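Local coordinates for cyclohexadienyl dehydratase (Synthetic construct, PDB 5JOS), which probably dehydrates prephenate to phenylpyruvate and arogenate to phenylalanine, as a reconstructed ancestral enzyme with the fold of periplasmic solute-binding proteins, at residues 90-95 and 206-211; 110-115 and 195-200; 132-137 and 175-180; 138-143 and 157-162. All blocks are in the same frame, centred on the assembly; numbering follows the deposited sequence.

Contacts 2, 3 and 4 share one mixed five-stranded sheet and occupy one lobe of the protein, whereas contact 1 lies nearer the chain centre, about 20 Å from contact 2 between centres. Segment 206-211 of contact 1 starts beside that lobe, where His206 NE2 packs 3.4 Å from Gly110 CA of contact 2. Contacts 2 and 3, about 11 Å apart between centres, meet through a probable hydrogen bond, Leu114 N to Met178 O at 2.9 Å. Contacts 3 and 4 are equally spaced and join through Val136 O and Thr158 N, 2.8 Å. Leu195 O of contact 2 binds the sodium; benzoic acid borders contact 4, about 12 Å from the Met178 side chain.

Contact 1 (90-95 and 206-211); sequences VTVTPE and HSEKGY
Val92 and Thr91 of the loop 90-95 bury most surface here, with Val90 and Glu208 equal just behind them, around a single backbone bridge between Thr91 and Lys209. Val92 has its beta carbon directed at the partner strand, and its CG2, placed beside the backbone N, crosses obliquely to within 3.8 Å of Glu208 CG. Glu208 sets its own CG in the crowded position between backbone N and carbonyl carbon, then runs on extended, so its CG, with carboxylate OE2 little farther off, lies against Val92 CG2. The same two residues are tied by their backbones: Val92 N donates to Glu208 O at 2.9 Å, almost straight at 169°. The companion bond, Gly210 N to Val90 O at 3.1 Å, lies nearly along the carbonyl axis. A beta carbon at Gly210 would be tight against Val92 CG2. Beyond each direct bond a water bridges the backbones, one from Val90 N to Gly210 O and the other from Val92 O to Glu208 N, the latter legs measuring 2.7 Å from Val92 O and 2.8 Å from Glu208 N. Thr91 turns OG1 beside its backbone N (chi1 -60°), where Lys209 NZ donates to it at 3.0 Å; that ammonium also bonds Gly89 O and Tyr33 OH. Val90 and Val92 pack on Phe102 of strand 101-102, and Thr91 touches Phe109 of strand 107-109, so the loop lies along the middle strand of this three-stranded antiparallel sheet just before helix 94-97, whose N-cap is Thr93.

Contact 2 (110-115 and 195-200); sequences GKTPLV and LAAVLV. With NA (sodium ion), chain B.
Three backbone hydrogen bonds join strand 111-115 to the antiparallel segment 195-200. Val115 and Ala196 form the hydrogen-bonded pair, with Val115 N to Ala196 O at 2.9 Å and Ala196 N to Val115 O at 2.8 Å. Past the non-hydrogen-bonded pair Leu114 and Ala197, Val198 N reaches Pro113 O at 3.0 Å, nearly along the C=O axis. Weaker CA-H...O contacts lie between, such as Leu114 CA against Ala196 O. One water continues the link beyond the strand, donating to Lys111 O while accepting from Thr112 OG1 and Val200 N; the threonine hydroxyl is also hydrogen-bonded to Thr182. Apolar contacts fill the flanks. Val115 puts CG2 in the crowded position between its backbone N and carbonyl carbon, 3.9 Å from Val198 CG2, which it meets obliquely. The Pro113 ring sits against segment 195-200, its CD 3.8 Å from Val200 CG2 and 3.1 Å from Val198 O. An alanine here would remove CG and CD and would probably loosen the packing against Val198 and Val200. Leu114 extends CG anti to its backbone N (chi1 175°), bringing CD1 beside Leu195 CB. At the start of 195-200 a metal takes over: sodium is bound by Leu195 O at 2.5 Å, two waters, and the carbonyls of Ala189 and His192. Strand 195-197 is an outermost strand of the five-stranded sheet, next to the antiparallel strand 111-116, the strand order expected of one lobe in type II periplasmic binding proteins.

Contact 3 (132-137 and 175-180); sequences PDVRVA and ADVMIT
Arg135 and Asp176 cross obliquely, and the guanidinium grips the carboxylate side-on with two nitrogens, one to each oxygen. NE of Arg135 donates to OD2 of Asp176 at 3.1 Å and NH2 to OD1 at 3.0 Å, both bonds belonging to one salt bridge. Both oxygens lie close to the guanidinium plane, yet the two flat groups are turned 51° apart, so the nitrogens approach from above the carboxylate plane. A bend at chi3 (-50°) brings the arginine head back to Asp176. OD2 is gripped a second time, by Arg135 N at 2.8 Å on the anti lone pair, so the Asp176 carboxylate holds both the backbone N and the guanidinium of Arg135. Arg116 forms a further salt bridge to OD1; two arginines around this buried carboxylate would probably favour its ionised form. A leucine here in place of Arg135 would remove NE and NH2 and would probably leave Asp176 less firmly oriented, held by the backbone N-H and Arg116. The return grip is bifurcated: Arg135 O accepts from Asp176 N at 2.7 Å and Val177 N at 3.0 Å. Farther on, Ala137 N donates to Val177 O at 2.9 Å. Val134 CG1 crosses Val177 CG2 at 3.7 Å, while Val136 CG1 meets Ile179 CG1 obliquely. Strands 135-138 and 177-181 are parallel neighbours in the mixed sheet of one lobe, between 156-159 and 111-116; Met178 and Ala137 pack on helix 166-171, whereas Ile179 lies against helix 143-151.

Contact 4 (138-143 and 157-162); sequences VNPGGT and ITVYEN. With BEZ (benzoic acid), chain C.
This is the mouth of a beta-alpha-beta crossover: the chain leaves strand 135-138 through 138-143, forms helix 143-151 and returns in the parallel strand 156-159. In the first shell Val138 bonds across by its backbone, with N donating to Thr158 O at 3.1 Å and O accepting from Tyr160 N at 2.8 Å, both nearly along the carbonyl axis. The Tyr160 ring turns its edge to the same Val138 O, CD1 lying 3.6 Å away. Val138 holds CG2 in the crowded position between backbone N and carbonyl carbon, near Ile157 CG2 and Val159 CG2. Pro140 then leans on the returning chain: its CB is tight against Val159 CG1 at 3.5 Å, its CG lies 3.4 Å from Tyr160 O, and it crosses the bent Glu161 side chain at about a right angle. Further along, Asn139 and Asn162 meet with amide planes 59° apart. Asn139 takes the crowded first torsion (chi1 58°), and Asn144 ND2 bonds its OD1, which helps to fix which way its amide faces. The turn between is shaped by Gly141, at positive phi, with its N bonded to Glu145 OE1, and by Gly142 at the helix N-cap. Helix 166-171 adds Ile166 against Asn139 and Tyr160. Benzoic acid lies on the far side of Asn162, its O1 3.4 Å from ND2 of that residue. Asn139 ND2 donates to Asn162 OD1 at 2.9 Å, approaching 44° above the acceptor's carbonyl plane and so not on a lone pair.

Contact 1 (90-95 and 206-211)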
loop_
_atom_site.group_PDB
_atom_site.type_symbol
_atom_site.label_atom_id
_atom_site.label_comp_id
_atom_site.label_asym_id
_atom_site.label_seq_id
_atom_site.Cartn_x
_atom_site.Cartn_y
_atom_site.Cartn_z
ATOM N N VAL A 90 -3.766 -2.804 -5.087
ATOM C CA VAL A 90 -5.059 -3.407 -4.776
ATOM C C VAL A 90 -5.123 -3.699 -3.308
ATOM O O VAL A 90 -4.377 -4.507 -2.787
ATOM C CB VAL A 90 -5.294 -4.705 -5.557
ATOM C CG1 VAL A 90 -6.643 -5.276 -5.297
ATOM C CG2 VAL A 90 -5.223 -4.418 -7.078
ATOM N N THR A 91 -6.115 -3.128 -2.663
ATOM C CA THR A 91 -6.353 -3.467 -1.264
ATOM C C THR A 91 -7.064 -4.834 -1.170
ATOM O O THR A 91 -7.973 -5.109 -1.944
ATOM C CB THR A 91 -7.298 -2.438 -0.622
ATOM O OG1 THR A 91 -6.690 -1.136 -0.694
ATOM C CG2 THR A 91 -7.546 -2.750 0.787
ATOM N N VAL A 92 -6.650 -5.628 -0.208
ATOM C CA VAL A 92 -7.234 -6.919 0.080
ATOM C C VAL A 92 -8.553 -6.712 0.784
ATOM O O VAL A 92 -8.563 -6.251 1.882
ATOM C CB VAL A 92 -6.346 -7.728 0.999
ATOM C CG1 VAL A 92 -6.959 -9.107 1.247
ATOM C CG2 VAL A 92 -4.987 -7.930 0.402
ATOM N N THR A 93 -9.649 -6.952 0.111
ATOM C CA THR A 93 -10.974 -6.823 0.702
ATOM C C THR A 93 -11.679 -8.189 0.670
ATOM O O THR A 93 -11.380 -9.031 -0.212
ATOM C CB THR A 93 -11.831 -5.818 -0.091
ATOM O OG1 THR A 93 -12.044 -6.297 -1.414
ATOM C CG2 THR A 93 -11.161 -4.410 -0.231
ATOM N N PRO A 94 -12.608 -8.426 1.586
ATOM C CA PRO A 94 -13.370 -9.654 1.560
ATOM C C PRO A 94 -14.049 -9.846 0.204
ATOM O O PRO A 94 -14.028 -10.925 -0.348
ATOM C CB PRO A 94 -14.439 -9.430 2.666
ATOM C CG PRO A 94 -13.833 -8.385 3.576
ATOM C CD PRO A 94 -13.018 -7.514 2.687
ATOM N N GLU A 95 -14.698 -8.827 -0.332
ATOM C CA GLU A 95 -15.318 -9.002 -1.638
ATOM C C GLU A 95 -14.318 -9.496 -2.685
ATOM O O GLU A 95 -14.672 -10.315 -3.561
ATOM C CB GLU A 95 -16.063 -7.737 -2.121
ATOM C CG GLU A 95 -16.091 -7.478 -3.653
ATOM C CD GLU A 95 -16.455 -5.994 -4.030
ATOM O OE1 GLU A 95 -15.523 -5.188 -4.481
ATOM O OE2 GLU A 95 -17.688 -5.656 -3.853
ATOM N N HIS A 206 -4.932 -1.238 9.453
ATOM C CA HIS A 206 -6.144 -2.057 9.454
ATOM C C HIS A 206 -6.381 -2.710 8.129
ATOM O O HIS A 206 -7.321 -3.428 7.971
ATOM C CB HIS A 206 -7.412 -1.265 9.869
ATOM C CG HIS A 206 -7.714 -0.051 9.052
ATOM N ND1 HIS A 206 -7.837 -0.052 7.678
ATOM C CD2 HIS A 206 -7.989 1.214 9.442
ATOM C CE1 HIS A 206 -8.091 1.168 7.257
ATOM N NE2 HIS A 206 -8.218 1.942 8.316
ATOM N N SER A 207 -5.589 -2.371 7.132
ATOM C CA SER A 207 -5.702 -2.955 5.860
ATOM C C SER A 207 -4.346 -3.323 5.234
ATOM O O SER A 207 -3.289 -3.008 5.733
ATOM C CB SER A 207 -6.443 -2.046 4.898
ATOM O OG SER A 207 -7.662 -1.620 5.442
ATOM N N GLU A 208 -4.417 -3.960 4.086
ATOM C CA GLU A 208 -3.207 -4.300 3.359
ATOM C C GLU A 208 -3.399 -4.341 1.865
ATOM O O GLU A 208 -4.540 -4.409 1.334
ATOM C CB GLU A 208 -2.670 -5.643 3.913
ATOM C CG GLU A 208 -3.558 -6.797 3.680
ATOM C CD GLU A 208 -3.165 -8.106 4.439
ATOM O OE1 GLU A 208 -2.754 -8.069 5.598
ATOM O OE2 GLU A 208 -3.219 -9.181 3.818
ATOM N N LYS A 209 -2.286 -4.254 1.168
ATOM C CA LYS A 209 -2.273 -4.324 -0.262
ATOM C C LYS A 209 -1.603 -5.627 -0.633
ATOM O O LYS A 209 -0.600 -6.027 -0.022
ATOM C CB LYS A 209 -1.364 -3.240 -0.899
ATOM C CG LYS A 209 -1.582 -1.760 -0.556
ATOM C CD LYS A 209 -2.859 -1.323 -1.087
ATOM C CE LYS A 209 -2.977 0.200 -1.067
ATOM N NZ LYS A 209 -4.344 0.416 -1.655
ATOM N N GLY A 210 -2.061 -6.205 -1.730
ATOM C CA GLY A 210 -1.533 -7.490 -2.167
ATOM C C GLY A 210 -1.667 -7.544 -3.667
ATOM O O GLY A 210 -2.348 -6.694 -4.312
ATOM N N TYR A 211 -0.977 -8.514 -4.259
ATOM C CA TYR A 211 -1.137 -8.802 -5.702
ATOM C C TYR A 211 -2.224 -9.874 -5.904
ATOM O O TYR A 211 -2.247 -10.874 -5.261
ATOM C CB TYR A 211 0.196 -9.137 -6.366
ATOM C CG TYR A 211 1.209 -8.029 -6.112
ATOM C CD1 TYR A 211 0.958 -6.762 -6.478
ATOM C CD2 TYR A 211 2.382 -8.281 -5.460
ATOM C CE1 TYR A 211 1.872 -5.749 -6.222
ATOM C CE2 TYR A 211 3.323 -7.287 -5.240
ATOM C CZ TYR A 211 3.030 -6.017 -5.573
ATOM O OH TYR A 211 3.905 -4.995 -5.266
HETATM O O HOH W 1 -1.608 -4.605 -6.051
HETATM O O HOH W 2 -6.946 -5.101 3.699
#

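Contact 2 (110-115 and 195-200)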
loop_
_atom_site.group_PDB
_atom_site.type_symbol
_atom_site.label_atom_id
_atom_site.label_comp_id
_atom_site.label_asym_id
_atom_site.label_seq_id
_atom_site.Cartn_x
_atom_site.Cartn_y
_atom_site.Cartn_z
ATOM N N GLY A 110 -3.589 2.180 7.266
ATOM C CA GLY A 110 -4.886 2.487 7.827
ATOM C C GLY A 110 -4.886 3.893 8.321
ATOM O O GLY A 110 -5.157 4.785 7.558
ATOM N N LYS A 111 -4.579 4.066 9.600
ATOM C CA LYS A 111 -4.248 5.336 10.167
ATOM C C LYS A 111 -2.744 5.453 10.336
ATOM O O LYS A 111 -2.099 4.494 10.679
ATOM C CB LYS A 111 -4.905 5.468 11.529
ATOM C CG LYS A 111 -6.436 5.286 11.553
ATOM C CD LYS A 111 -7.156 6.248 10.653
ATOM C CE LYS A 111 -8.683 6.169 10.739
ATOM N NZ LYS A 111 -9.184 7.086 9.612
ATOM N N THR A 112 -2.242 6.670 10.141
ATOM C CA THR A 112 -0.828 6.953 10.220
ATOM C C THR A 112 -0.718 8.328 10.954
ATOM O O THR A 112 -1.383 9.316 10.570
ATOM C CB THR A 112 -0.210 7.075 8.809
ATOM O OG1 THR A 112 -0.253 5.797 8.153
ATOM C CG2 THR A 112 1.273 7.449 8.838
ATOM N N PRO A 113 0.056 8.380 12.032
ATOM C CA PRO A 113 0.344 9.720 12.556
ATOM C C PRO A 113 1.189 10.592 11.634
ATOM O O PRO A 113 2.219 10.184 11.014
ATOM C CB PRO A 113 1.136 9.441 13.809
ATOM C CG PRO A 113 1.840 8.152 13.533
ATOM C CD PRO A 113 1.014 7.381 12.554
ATOM N N LEU A 114 0.828 11.828 11.658
ATOM C CA LEU A 114 1.613 12.853 10.989
ATOM C C LEU A 114 2.136 13.841 11.998
ATOM O O LEU A 114 1.366 14.370 12.815
ATOM C CB LEU A 114 0.653 13.544 10.073
ATOM C CG LEU A 114 1.152 14.772 9.303
ATOM C CD1 LEU A 114 2.006 14.278 8.197
ATOM C CD2 LEU A 114 -0.065 15.535 8.760
ATOM N N VAL A 115 3.437 14.077 11.981
ATOM C CA VAL A 115 4.110 14.768 13.086
ATOM C C VAL A 115 5.106 15.737 12.499
ATOM O O VAL A 115 5.349 15.714 11.275
ATOM C CB VAL A 115 4.817 13.798 13.983
ATOM C CG1 VAL A 115 3.810 12.783 14.555
ATOM C CG2 VAL A 115 5.992 13.094 13.265
ATOM N N LEU A 195 7.064 18.453 7.985
ATOM C CA LEU A 195 6.199 17.322 8.512
ATOM C C LEU A 195 6.747 15.975 8.051
ATOM O O LEU A 195 7.425 15.871 7.003
ATOM C CB LEU A 195 4.775 17.431 8.034
ATOM C CG LEU A 195 3.952 18.672 8.379
ATOM C CD1 LEU A 195 2.587 18.652 7.745
ATOM C CD2 LEU A 195 3.696 18.746 9.833
ATOM N N ALA A 196 6.514 14.975 8.873
ATOM C CA ALA A 196 6.871 13.610 8.591
ATOM C C ALA A 196 5.731 12.666 8.933
ATOM O O ALA A 196 4.917 12.910 9.821
ATOM C CB ALA A 196 8.097 13.229 9.395
ATOM N N ALA A 197 5.569 11.638 8.131
ATOM C CA ALA A 197 4.527 10.603 8.403
ATOM C C ALA A 197 5.251 9.451 9.008
ATOM O O ALA A 197 6.254 9.056 8.478
ATOM C CB ALA A 197 3.872 10.106 7.113
ATOM N N VAL A 198 4.767 8.860 10.071
ATOM C CA VAL A 198 5.470 7.705 10.667
ATOM C C VAL A 198 4.623 6.443 10.547
ATOM O O VAL A 198 3.545 6.417 11.064
ATOM C CB VAL A 198 5.751 7.978 12.153
ATOM C CG1 VAL A 198 6.618 6.865 12.728
ATOM C CG2 VAL A 198 6.462 9.313 12.300
ATOM N N LEU A 199 5.057 5.411 9.831
ATOM C CA LEU A 199 4.218 4.203 9.670
ATOM C C LEU A 199 4.347 3.375 10.969
ATOM O O LEU A 199 5.404 3.194 11.463
ATOM C CB LEU A 199 4.541 3.333 8.464
ATOM C CG LEU A 199 4.382 3.869 7.022
ATOM C CD1 LEU A 199 4.812 2.733 6.089
ATOM C CD2 LEU A 199 2.932 4.377 6.790
ATOM N N VAL A 200 3.223 3.039 11.546
ATOM C CA VAL A 200 3.162 2.300 12.780
ATOM C C VAL A 200 2.269 1.094 12.448
ATOM O O VAL A 200 1.331 1.229 11.638
ATOM C CB VAL A 200 2.444 3.161 13.846
ATOM C CG1 VAL A 200 2.432 2.434 15.189
ATOM C CG2 VAL A 200 3.104 4.517 14.004
HETATM NA NA NA B . 8.110 16.409 4.624
HETATM O O HOH W 3 0.763 3.839 9.796
HETATM O O HOH W 4 8.914 14.275 4.135
HETATM O O HOH W 5 10.237 16.785 5.683
#

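Contact 3 (132-137 and 175-180)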
loop_
_atom_site.group_PDB
_atom_site.type_symbol
_atom_site.label_atom_id
_atom_site.label_comp_id
_atom_site.label_asym_id
_atom_site.label_seq_id
_atom_site.Cartn_x
_atom_site.Cartn_y
_atom_site.Cartn_z
ATOM N N PRO A 132 0.257 12.155 28.146
ATOM C CA PRO A 132 -0.610 13.305 28.491
ATOM C C PRO A 132 -0.104 14.658 27.966
ATOM O O PRO A 132 -0.848 15.614 27.827
ATOM C CB PRO A 132 -0.664 13.281 30.029
ATOM C CG PRO A 132 0.463 12.392 30.466
ATOM C CD PRO A 132 0.923 11.539 29.322
ATOM N N ASP A 133 1.165 14.745 27.678
ATOM C CA ASP A 133 1.696 15.992 27.112
ATOM C C ASP A 133 1.504 16.040 25.553
ATOM O O ASP A 133 1.860 17.025 24.878
ATOM C CB ASP A 133 3.156 16.048 27.506
ATOM C CG ASP A 133 3.715 14.651 27.669
ATOM O OD1 ASP A 133 3.728 14.103 28.795
ATOM O OD2 ASP A 133 4.005 14.055 26.634
ATOM N N VAL A 134 0.924 15.012 24.954
ATOM C CA VAL A 134 0.917 14.951 23.466
ATOM C C VAL A 134 -0.393 15.561 22.989
ATOM O O VAL A 134 -1.450 15.127 23.432
ATOM C CB VAL A 134 1.102 13.506 22.953
ATOM C CG1 VAL A 134 1.041 13.491 21.415
ATOM C CG2 VAL A 134 2.431 12.931 23.474
ATOM N N ARG A 135 -0.319 16.590 22.128
ATOM C CA ARG A 135 -1.511 17.212 21.586
ATOM C C ARG A 135 -1.915 16.556 20.261
ATOM O O ARG A 135 -1.226 16.688 19.218
ATOM C CB ARG A 135 -1.337 18.738 21.440
ATOM C CG ARG A 135 -1.236 19.459 22.792
ATOM C CD ARG A 135 -0.648 20.860 22.634
ATOM N NE ARG A 135 0.590 20.732 21.839
ATOM C CZ ARG A 135 1.261 21.730 21.250
ATOM N NH1 ARG A 135 0.851 22.972 21.364
ATOM N NH2 ARG A 135 2.354 21.486 20.537
ATOM N N VAL A 136 -3.031 15.840 20.327
ATOM C CA VAL A 136 -3.559 15.092 19.237
ATOM C C VAL A 136 -4.676 15.805 18.576
ATOM O O VAL A 136 -5.552 16.329 19.242
ATOM C CB VAL A 136 -4.095 13.742 19.721
ATOM C CG1 VAL A 136 -4.814 12.987 18.618
ATOM C CG2 VAL A 136 -2.932 12.887 20.180
ATOM N N ALA A 137 -4.587 15.850 17.257
ATOM C CA ALA A 137 -5.536 16.609 16.445
ATOM C C ALA A 137 -6.331 15.719 15.572
ATOM O O ALA A 137 -5.761 14.883 14.894
ATOM C CB ALA A 137 -4.829 17.628 15.586
ATOM N N ALA A 175 -0.197 21.703 17.505
ATOM C CA ALA A 175 -0.586 20.353 17.897
ATOM C C ALA A 175 0.639 19.540 17.612
ATOM O O ALA A 175 1.553 19.993 16.890
ATOM C CB ALA A 175 -1.715 19.856 17.043
ATOM N N ASP A 176 0.645 18.332 18.089
ATOM C CA ASP A 176 1.835 17.466 17.962
ATOM C C ASP A 176 1.692 16.270 17.015
ATOM O O ASP A 176 2.688 15.807 16.428
ATOM C CB ASP A 176 2.119 16.844 19.327
ATOM C CG ASP A 176 2.534 17.899 20.357
ATOM O OD1 ASP A 176 3.330 18.746 19.955
ATOM O OD2 ASP A 176 2.011 17.955 21.473
ATOM N N VAL A 177 0.483 15.722 16.947
ATOM C CA VAL A 177 0.221 14.517 16.136
ATOM C C VAL A 177 -1.168 14.605 15.537
ATOM O O VAL A 177 -2.150 14.712 16.275
ATOM C CB VAL A 177 0.208 13.273 17.018
ATOM C CG1 VAL A 177 -0.122 12.023 16.175
ATOM C CG2 VAL A 177 1.526 13.070 17.807
ATOM N N MET A 178 -1.266 14.522 14.197
ATOM C CA MET A 178 -2.550 14.459 13.521
ATOM C C MET A 178 -2.783 13.011 13.157
ATOM O O MET A 178 -1.876 12.390 12.643
ATOM C CB MET A 178 -2.536 15.331 12.253
ATOM C CG MET A 178 -3.822 15.172 11.458
ATOM S SD MET A 178 -3.583 16.140 9.963
ATOM C CE MET A 178 -5.096 15.692 9.118
ATOM N N ILE A 179 -3.961 12.466 13.506
ATOM C CA ILE A 179 -4.380 11.141 13.100
ATOM C C ILE A 179 -5.206 11.248 11.882
ATOM O O ILE A 179 -6.193 11.972 11.891
ATOM C CB ILE A 179 -5.253 10.422 14.156
ATOM C CG1 ILE A 179 -4.499 10.366 15.448
ATOM C CG2 ILE A 179 -5.660 9.052 13.717
ATOM C CD1 ILE A 179 -3.199 9.580 15.427
ATOM N N THR A 180 -4.778 10.526 10.821
ATOM C CA THR A 180 -5.481 10.570 9.561
ATOM C C THR A 180 -5.211 9.286 8.785
ATOM O O THR A 180 -4.300 8.551 9.137
ATOM C CB THR A 180 -5.038 11.824 8.795
ATOM O OG1 THR A 180 -5.818 11.990 7.629
ATOM C CG2 THR A 180 -3.644 11.736 8.418
#

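Contact 4 (138-143 and 157-162)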
loop_
_atom_site.group_PDB
_atom_site.type_symbol
_atom_site.label_atom_id
_atom_site.label_comp_id
_atom_site.label_asym_id
_atom_site.label_seq_id
_atom_site.Cartn_x
_atom_site.Cartn_y
_atom_site.Cartn_z
ATOM N N VAL A 138 -7.665 15.873 15.597
ATOM C CA VAL A 138 -8.476 15.109 14.689
ATOM C C VAL A 138 -9.649 15.944 14.209
ATOM O O VAL A 138 -10.058 16.921 14.879
ATOM C CB VAL A 138 -9.053 13.860 15.345
ATOM C CG1 VAL A 138 -7.962 12.940 15.841
ATOM C CG2 VAL A 138 -9.957 14.260 16.486
ATOM N N ASN A 139 -10.235 15.528 13.081
ATOM C CA ASN A 139 -11.519 16.072 12.653
ATOM C C ASN A 139 -12.639 15.355 13.372
ATOM O O ASN A 139 -12.460 14.252 13.843
ATOM C CB ASN A 139 -11.687 15.949 11.130
ATOM C CG ASN A 139 -11.592 14.501 10.659
ATOM O OD1 ASN A 139 -10.645 13.781 10.983
ATOM N ND2 ASN A 139 -12.590 14.056 9.997
ATOM N N PRO A 140 -13.834 15.961 13.425
ATOM C CA PRO A 140 -14.908 15.352 14.124
ATOM C C PRO A 140 -15.587 14.259 13.353
ATOM O O PRO A 140 -15.759 14.340 12.144
ATOM C CB PRO A 140 -15.964 16.482 14.284
ATOM C CG PRO A 140 -15.451 17.627 13.498
ATOM C CD PRO A 140 -14.243 17.196 12.738
ATOM N N GLY A 141 -16.016 13.271 14.093
ATOM C CA GLY A 141 -17.198 12.525 13.711
ATOM C C GLY A 141 -16.898 11.235 13.005
ATOM O O GLY A 141 -17.804 10.546 12.719
ATOM N N GLY A 142 -15.654 10.915 12.685
ATOM C CA GLY A 142 -15.397 9.648 11.913
ATOM C C GLY A 142 -14.320 8.797 12.591
ATOM O O GLY A 142 -14.093 8.856 13.813
ATOM N N THR A 143 -13.606 8.039 11.770
ATOM C CA THR A 143 -12.630 7.093 12.248
ATOM C C THR A 143 -11.384 7.732 12.887
ATOM O O THR A 143 -10.763 7.102 13.761
ATOM C CB THR A 143 -12.281 6.087 11.087
ATOM O OG1 THR A 143 -11.951 6.800 9.892
ATOM C CG2 THR A 143 -13.457 5.329 10.757
ATOM N N ILE A 157 -6.638 15.425 23.279
ATOM C CA ILE A 157 -7.232 15.322 21.997
ATOM C C ILE A 157 -8.023 16.608 21.773
ATOM O O ILE A 157 -8.877 16.890 22.566
ATOM C CB ILE A 157 -8.250 14.192 22.017
ATOM C CG1 ILE A 157 -7.512 12.862 22.160
ATOM C CG2 ILE A 157 -9.096 14.211 20.736
ATOM C CD1 ILE A 157 -8.393 11.631 22.180
ATOM N N THR A 158 -7.788 17.301 20.682
ATOM C CA THR A 158 -8.660 18.405 20.260
ATOM C C THR A 158 -9.370 18.056 18.931
ATOM O O THR A 158 -8.723 17.569 18.006
ATOM C CB THR A 158 -7.832 19.647 20.005
ATOM O OG1 THR A 158 -7.141 20.034 21.197
ATOM C CG2 THR A 158 -8.702 20.798 19.588
ATOM N N VAL A 159 -10.677 18.328 18.864
ATOM C CA VAL A 159 -11.483 18.142 17.690
ATOM C C VAL A 159 -11.560 19.454 16.918
ATOM O O VAL A 159 -11.908 20.494 17.465
ATOM C CB VAL A 159 -12.910 17.736 18.073
ATOM C CG1 VAL A 159 -13.784 17.449 16.844
ATOM C CG2 VAL A 159 -12.847 16.455 18.858
ATOM N N TYR A 160 -11.221 19.397 15.644
ATOM C CA TYR A 160 -11.253 20.549 14.767
ATOM C C TYR A 160 -12.536 20.507 13.922
ATOM O O TYR A 160 -13.677 20.395 14.478
ATOM C CB TYR A 160 -9.963 20.622 13.939
ATOM C CG TYR A 160 -8.751 20.910 14.811
ATOM C CD1 TYR A 160 -8.242 19.926 15.630
ATOM C CD2 TYR A 160 -8.103 22.132 14.806
ATOM C CE1 TYR A 160 -7.169 20.173 16.472
ATOM C CE2 TYR A 160 -6.958 22.376 15.619
ATOM C CZ TYR A 160 -6.517 21.377 16.432
ATOM O OH TYR A 160 -5.424 21.527 17.276
ATOM N N GLU A 161 -12.407 20.756 12.623
ATOM C CA GLU A 161 -13.531 20.569 11.671
ATOM C C GLU A 161 -12.878 20.008 10.391
ATOM O O GLU A 161 -11.649 20.202 10.210
ATOM C CB GLU A 161 -14.284 21.831 11.383
ATOM C CG GLU A 161 -15.137 22.426 12.516
ATOM C CD GLU A 161 -16.301 21.574 12.967
ATOM O OE1 GLU A 161 -16.778 20.688 12.196
ATOM O OE2 GLU A 161 -16.756 21.825 14.125
ATOM N N ASN A 162 -13.683 19.363 9.554
ATOM C CA ASN A 162 -13.145 18.609 8.423
ATOM C C ASN A 162 -12.411 19.600 7.498
ATOM O O ASN A 162 -11.373 19.278 7.076
ATOM C CB ASN A 162 -14.205 17.897 7.609
ATOM C CG ASN A 162 -14.881 16.745 8.359
ATOM O OD1 ASN A 162 -14.410 16.245 9.391
ATOM N ND2 ASN A 162 -15.969 16.320 7.829
HETATM C C BEZ C . -17.051 20.420 6.911
HETATM O O1 BEZ C . -17.465 19.323 7.386
HETATM O O2 BEZ C . -15.924 20.987 7.150
HETATM C C1 BEZ C . -18.051 21.080 6.009
HETATM C C2 BEZ C . -17.700 22.144 5.194
HETATM C C3 BEZ C . -18.659 22.742 4.405
HETATM C C4 BEZ C . -19.969 22.311 4.432
HETATM C C5 BEZ C . -20.338 21.303 5.283
HETATM C C6 BEZ C . -19.371 20.670 6.041
#